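Local coordinates for cycloalternan-forming enzyme (Listeria monocytogenes serovar 1/2a, PDB 5F7U), which is a multidomain enzyme of the glycosyl hydrolase 31 family, combining a TIM-barrel domain with beta-rich domains and a family 6 carbohydrate-binding module, at residues Lys186-Val189 against Leu194-Glu197; Arg204-Val207 against Thr213-Thr216. The protein carries 1 engineered substitution. All blocks are in the same frame, centred on the assembly; numbering follows the deposited sequence.

Contact 1: residues Lys186-Val189 against Leu194-Glu197; sequences KVTV and LSIE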
loop_
_atom_site.group_PDB
_atom_site.type_symbol
_atom_site.label_atom_id
_atom_site.label_comp_id
_atom_site.label_asym_id
_atom_site.label_seq_id
_atom_site.Cartn_x
_atom_site.Cartn_y
_atom_site.Cartn_z
ATOM N N LYS A 186 3.459 -41.099 9.246
ATOM C CA LYS A 186 3.212 -39.665 9.430
ATOM C C LYS A 186 4.200 -39.067 10.422
ATOM O O LYS A 186 4.620 -39.734 11.354
ATOM C CB LYS A 186 1.791 -39.498 9.963
ATOM C CG LYS A 186 1.256 -38.084 9.975
ATOM C CD LYS A 186 -0.065 -38.081 10.724
ATOM C CE LYS A 186 -0.711 -36.716 10.620
ATOM N NZ LYS A 186 -2.074 -36.747 11.208
ATOM N N VAL A 187 4.572 -37.805 10.216
ATOM C CA VAL A 187 5.314 -37.061 11.238
ATOM C C VAL A 187 4.543 -35.773 11.511
ATOM O O VAL A 187 4.097 -35.116 10.572
ATOM C CB VAL A 187 6.808 -36.826 10.854
ATOM C CG1 VAL A 187 6.954 -36.177 9.479
ATOM C CG2 VAL A 187 7.537 -36.025 11.926
ATOM N N THR A 188 4.360 -35.460 12.795
ATOM C CA THR A 188 3.673 -34.243 13.208
ATOM C C THR A 188 4.640 -33.392 14.001
ATOM O O THR A 188 5.273 -33.878 14.931
ATOM C CB THR A 188 2.409 -34.559 14.025
ATOM O OG1 THR A 188 1.555 -35.399 13.240
ATOM C CG2 THR A 188 1.655 -33.264 14.416
ATOM N N VAL A 189 4.734 -32.121 13.608
ATOM C CA VAL A 189 5.613 -31.146 14.251
ATOM C C VAL A 189 4.731 -30.077 14.874
ATOM O O VAL A 189 3.932 -29.446 14.183
ATOM C CB VAL A 189 6.614 -30.542 13.251
ATOM C CG1 VAL A 189 7.620 -29.647 13.959
ATOM C CG2 VAL A 189 7.344 -31.662 12.516
ATOM N N LEU A 194 1.434 -23.805 16.029
ATOM C CA LEU A 194 1.277 -24.567 14.789
ATOM C C LEU A 194 1.276 -26.078 14.998
ATOM O O LEU A 194 1.917 -26.596 15.920
ATOM C CB LEU A 194 2.383 -24.211 13.782
ATOM C CG LEU A 194 2.398 -22.814 13.144
ATOM C CD1 LEU A 194 3.720 -22.565 12.428
ATOM C CD2 LEU A 194 1.203 -22.606 12.203
ATOM N N SER A 195 0.535 -26.768 14.135
ATOM C CA SER A 195 0.590 -28.207 14.044
ATOM C C SER A 195 0.839 -28.556 12.580
ATOM O O SER A 195 -0.019 -28.312 11.722
ATOM C CB SER A 195 -0.701 -28.837 14.574
ATOM O OG SER A 195 -0.632 -30.256 14.445
ATOM N N ILE A 196 2.030 -29.085 12.306
ATOM C CA ILE A 196 2.431 -29.410 10.935
ATOM C C ILE A 196 2.304 -30.917 10.751
ATOM O O ILE A 196 3.063 -31.672 11.359
ATOM C CB ILE A 196 3.872 -28.939 10.621
ATOM C CG1 ILE A 196 4.097 -27.471 11.049
ATOM C CG2 ILE A 196 4.195 -29.151 9.133
ATOM C CD1 ILE A 196 3.094 -26.464 10.490
ATOM N N GLU A 197 1.321 -31.339 9.950
ATOM C CA GLU A 197 1.033 -32.758 9.752
ATOM C C GLU A 197 1.560 -33.186 8.403
ATOM O O GLU A 197 1.086 -32.701 7.364
ATOM C CB GLU A 197 -0.469 -33.026 9.809
ATOM C CG GLU A 197 -1.105 -32.800 11.159
ATOM C CD GLU A 197 -2.587 -33.123 11.157
ATOM O OE1 GLU A 197 -2.990 -34.182 10.610
ATOM O OE2 GLU A 197 -3.346 -32.320 11.722
#
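The carboxylate of Glu-197 receives the ammonium group of Lys-186 from above its plane: NZ lies 2.8 Å from OE1 and 43° out of that plane, forming a salt bridge. The lysine chain is extended from end to end, with CG anti to the backbone N (chi1 -169°), and this full length carries NZ to the glutamate, whose side chain it crosses obliquely. Its methylene CE also passes 3.8 Å from Glu-197 CB, so the charged pair has an apolar flank. On the same face of the hairpin, the methyl CG2 of Thr-188 sits 3.8 Å from the hydroxyl OG of Ser-195.

The flat peptide groups between the strands are tied through the hydrogen-bonded pair Val-189 and Ile-196. Val-189 N donates to Ile-196 O at 2.8 Å, in the carbonyl plane, and Ile-196 N returns a bond to Val-189 O at 2.7 Å with a nearly straight N-H...O angle of 171°. Ile-196 O also receives a CA-H...O contact from Thr-188 CA at 3.2 Å, next to the non-hydrogen-bonded pair Thr-188 and Glu-197.

On the face opposite the salt bridge, Val-189 CB and Ile-196 CB approach to 4.1 Å. Phe-153 of strand 148-153 covers Val-189. The successive strands, antiparallel pairing and short connection make this a beta hairpin, its Val-189/Ile-196 face buried and its Thr-188/Glu-197 face partly exposed, within the galactose mutarotase-like N-terminal region of the family 31 enzyme.

Contact 2: residues Arg204-Val207 against Thr213-Thr216; sequences RMEV and TLLT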
loop_
_atom_site.group_PDB
_atom_site.type_symbol
_atom_site.label_atom_id
_atom_site.label_comp_id
_atom_site.label_asym_id
_atom_site.label_seq_id
_atom_site.Cartn_x
_atom_site.Cartn_y
_atom_site.Cartn_z
ATOM N N ARG A 204 3.099 -35.390 1.879
ATOM C CA ARG A 204 2.114 -34.307 1.770
ATOM C C ARG A 204 2.027 -33.577 3.092
ATOM O O ARG A 204 1.795 -34.204 4.146
ATOM C CB ARG A 204 0.728 -34.855 1.374
ATOM C CG ARG A 204 -0.281 -33.755 1.111
ATOM C CD ARG A 204 -1.622 -34.316 0.655
ATOM N NE ARG A 204 -2.559 -33.193 0.641
ATOM C CZ ARG A 204 -3.412 -32.911 1.621
ATOM N NH1 ARG A 204 -3.523 -33.721 2.679
ATOM N NH2 ARG A 204 -4.190 -31.838 1.509
ATOM N N MET A 205 2.203 -32.255 3.031
ATOM C CA MET A 205 2.166 -31.402 4.219
ATOM C C MET A 205 0.826 -30.680 4.363
ATOM O O MET A 205 0.314 -30.128 3.389
ATOM C CB MET A 205 3.273 -30.346 4.131
ATOM C CG MET A 205 3.332 -29.416 5.333
ATOM S SD MET A 205 4.547 -28.109 5.160
ATOM C CE MET A 205 6.081 -29.030 5.245
ATOM N N GLU A 206 0.293 -30.691 5.581
ATOM C CA GLU A 206 -0.791 -29.794 5.985
ATOM C C GLU A 206 -0.302 -28.900 7.102
ATOM O O GLU A 206 0.284 -29.385 8.077
ATOM C CB GLU A 206 -1.996 -30.578 6.514
ATOM C CG GLU A 206 -2.661 -31.494 5.502
ATOM C CD GLU A 206 -3.830 -32.301 6.064
ATOM O OE1 GLU A 206 -4.136 -32.241 7.278
ATOM O OE2 GLU A 206 -4.430 -33.050 5.275
ATOM N N VAL A 207 -0.620 -27.613 7.000
ATOM C CA VAL A 207 -0.261 -26.657 8.043
ATOM C C VAL A 207 -1.547 -26.312 8.796
ATOM O O VAL A 207 -2.498 -25.819 8.215
ATOM C CB VAL A 207 0.404 -25.396 7.438
ATOM C CG1 VAL A 207 0.718 -24.381 8.522
ATOM C CG2 VAL A 207 1.701 -25.795 6.726
ATOM N N THR A 213 -7.160 -26.197 13.428
ATOM C CA THR A 213 -7.763 -25.492 12.284
ATOM C C THR A 213 -6.796 -25.511 11.111
ATOM O O THR A 213 -5.640 -25.113 11.265
ATOM C CB THR A 213 -8.131 -24.035 12.639
ATOM O OG1 THR A 213 -8.960 -24.041 13.810
ATOM C CG2 THR A 213 -8.900 -23.378 11.498
ATOM N N LEU A 214 -7.263 -25.982 9.955
ATOM C CA LEU A 214 -6.407 -26.040 8.766
ATOM C C LEU A 214 -6.163 -24.634 8.225
ATOM O O LEU A 214 -7.116 -23.872 8.039
ATOM C CB LEU A 214 -7.029 -26.914 7.663
ATOM C CG LEU A 214 -6.236 -27.060 6.349
ATOM C CD1 LEU A 214 -4.996 -27.914 6.511
ATOM C CD2 LEU A 214 -7.146 -27.657 5.282
ATOM N N LEU A 215 -4.890 -24.322 7.962
ATOM C CA LEU A 215 -4.512 -23.050 7.338
ATOM C C LEU A 215 -4.384 -23.252 5.843
ATOM O O LEU A 215 -5.127 -22.643 5.075
ATOM C CB LEU A 215 -3.215 -22.488 7.950
ATOM C CG LEU A 215 -3.305 -22.074 9.421
ATOM C CD1 LEU A 215 -1.981 -21.461 9.869
ATOM C CD2 LEU A 215 -4.468 -21.119 9.686
ATOM N N THR A 216 -3.480 -24.146 5.444
ATOM C CA THR A 216 -3.326 -24.529 4.036
ATOM C C THR A 216 -2.657 -25.886 3.941
ATOM O O THR A 216 -2.148 -26.412 4.936
ATOM C CB THR A 216 -2.583 -23.447 3.191
ATOM O OG1 THR A 216 -2.798 -23.680 1.783
ATOM C CG2 THR A 216 -1.086 -23.371 3.530
#
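Leu-214, Leu-215 and Thr-216 meet strand 204-207 largely at Val-207, in a classic beta bulge within a beta hairpin: two consecutive residues, Leu-215 and Thr-216, face the single Val-207.

Leu-214 comes first, reaching back with its CD1 methyl, which rests 4.0 Å from Glu-206 CB and 3.7 Å from Val-207 O. Beyond that CB, the carboxylate of Glu-206 turns to its own strand, where OE2 uses its anti lone pair to accept from Arg-204 NH1.

Leu-215 has phi -95° and psi -60°, a helix-like backbone that marks the first position of the bulge. Its N donates to Val-207 O at 2.8 Å, in the carbonyl plane. Its CD1 lies 4.2 Å from Val-207 CG1, a loose apolar touch.

Thr-216 adds a weak second bond to the same acceptor, its N standing 3.4 Å from Val-207 O, so that one carbonyl serves two successive N-H groups. Its buried hydroxyl OG1 is satisfied by Tyr-319. The carbonyl of Thr-216 re-establishes the regular pairing: Val-207 N lies 2.8 Å from Thr-216 O, nearly in line with the C=O bond at a C=O...N angle of 171°.

How the contacts relate
Contacts 1 and 2 are successive antiparallel hairpins, their centres about 9 Å apart, joined where strands 194-200 and 203-209 run side by side. A probable hydrogen bond from Glu-206 N to Glu-197 O, 2.8 Å long, links their backbones. On the apolar face, Ile-196 bridges the two: its CD1 meets Val-207 CG1 at 3.7 Å, while its CG2 meets Met-205 CG at 3.9 Å. The four segments thus form a continuous up-and-down run of strands within the mutarotase-like region. A bound magnesium ion lies about 11 Å from the side chain of Leu-194 and one lies about 13 Å from that of Leu-215; neither contact forms part of a magnesium site.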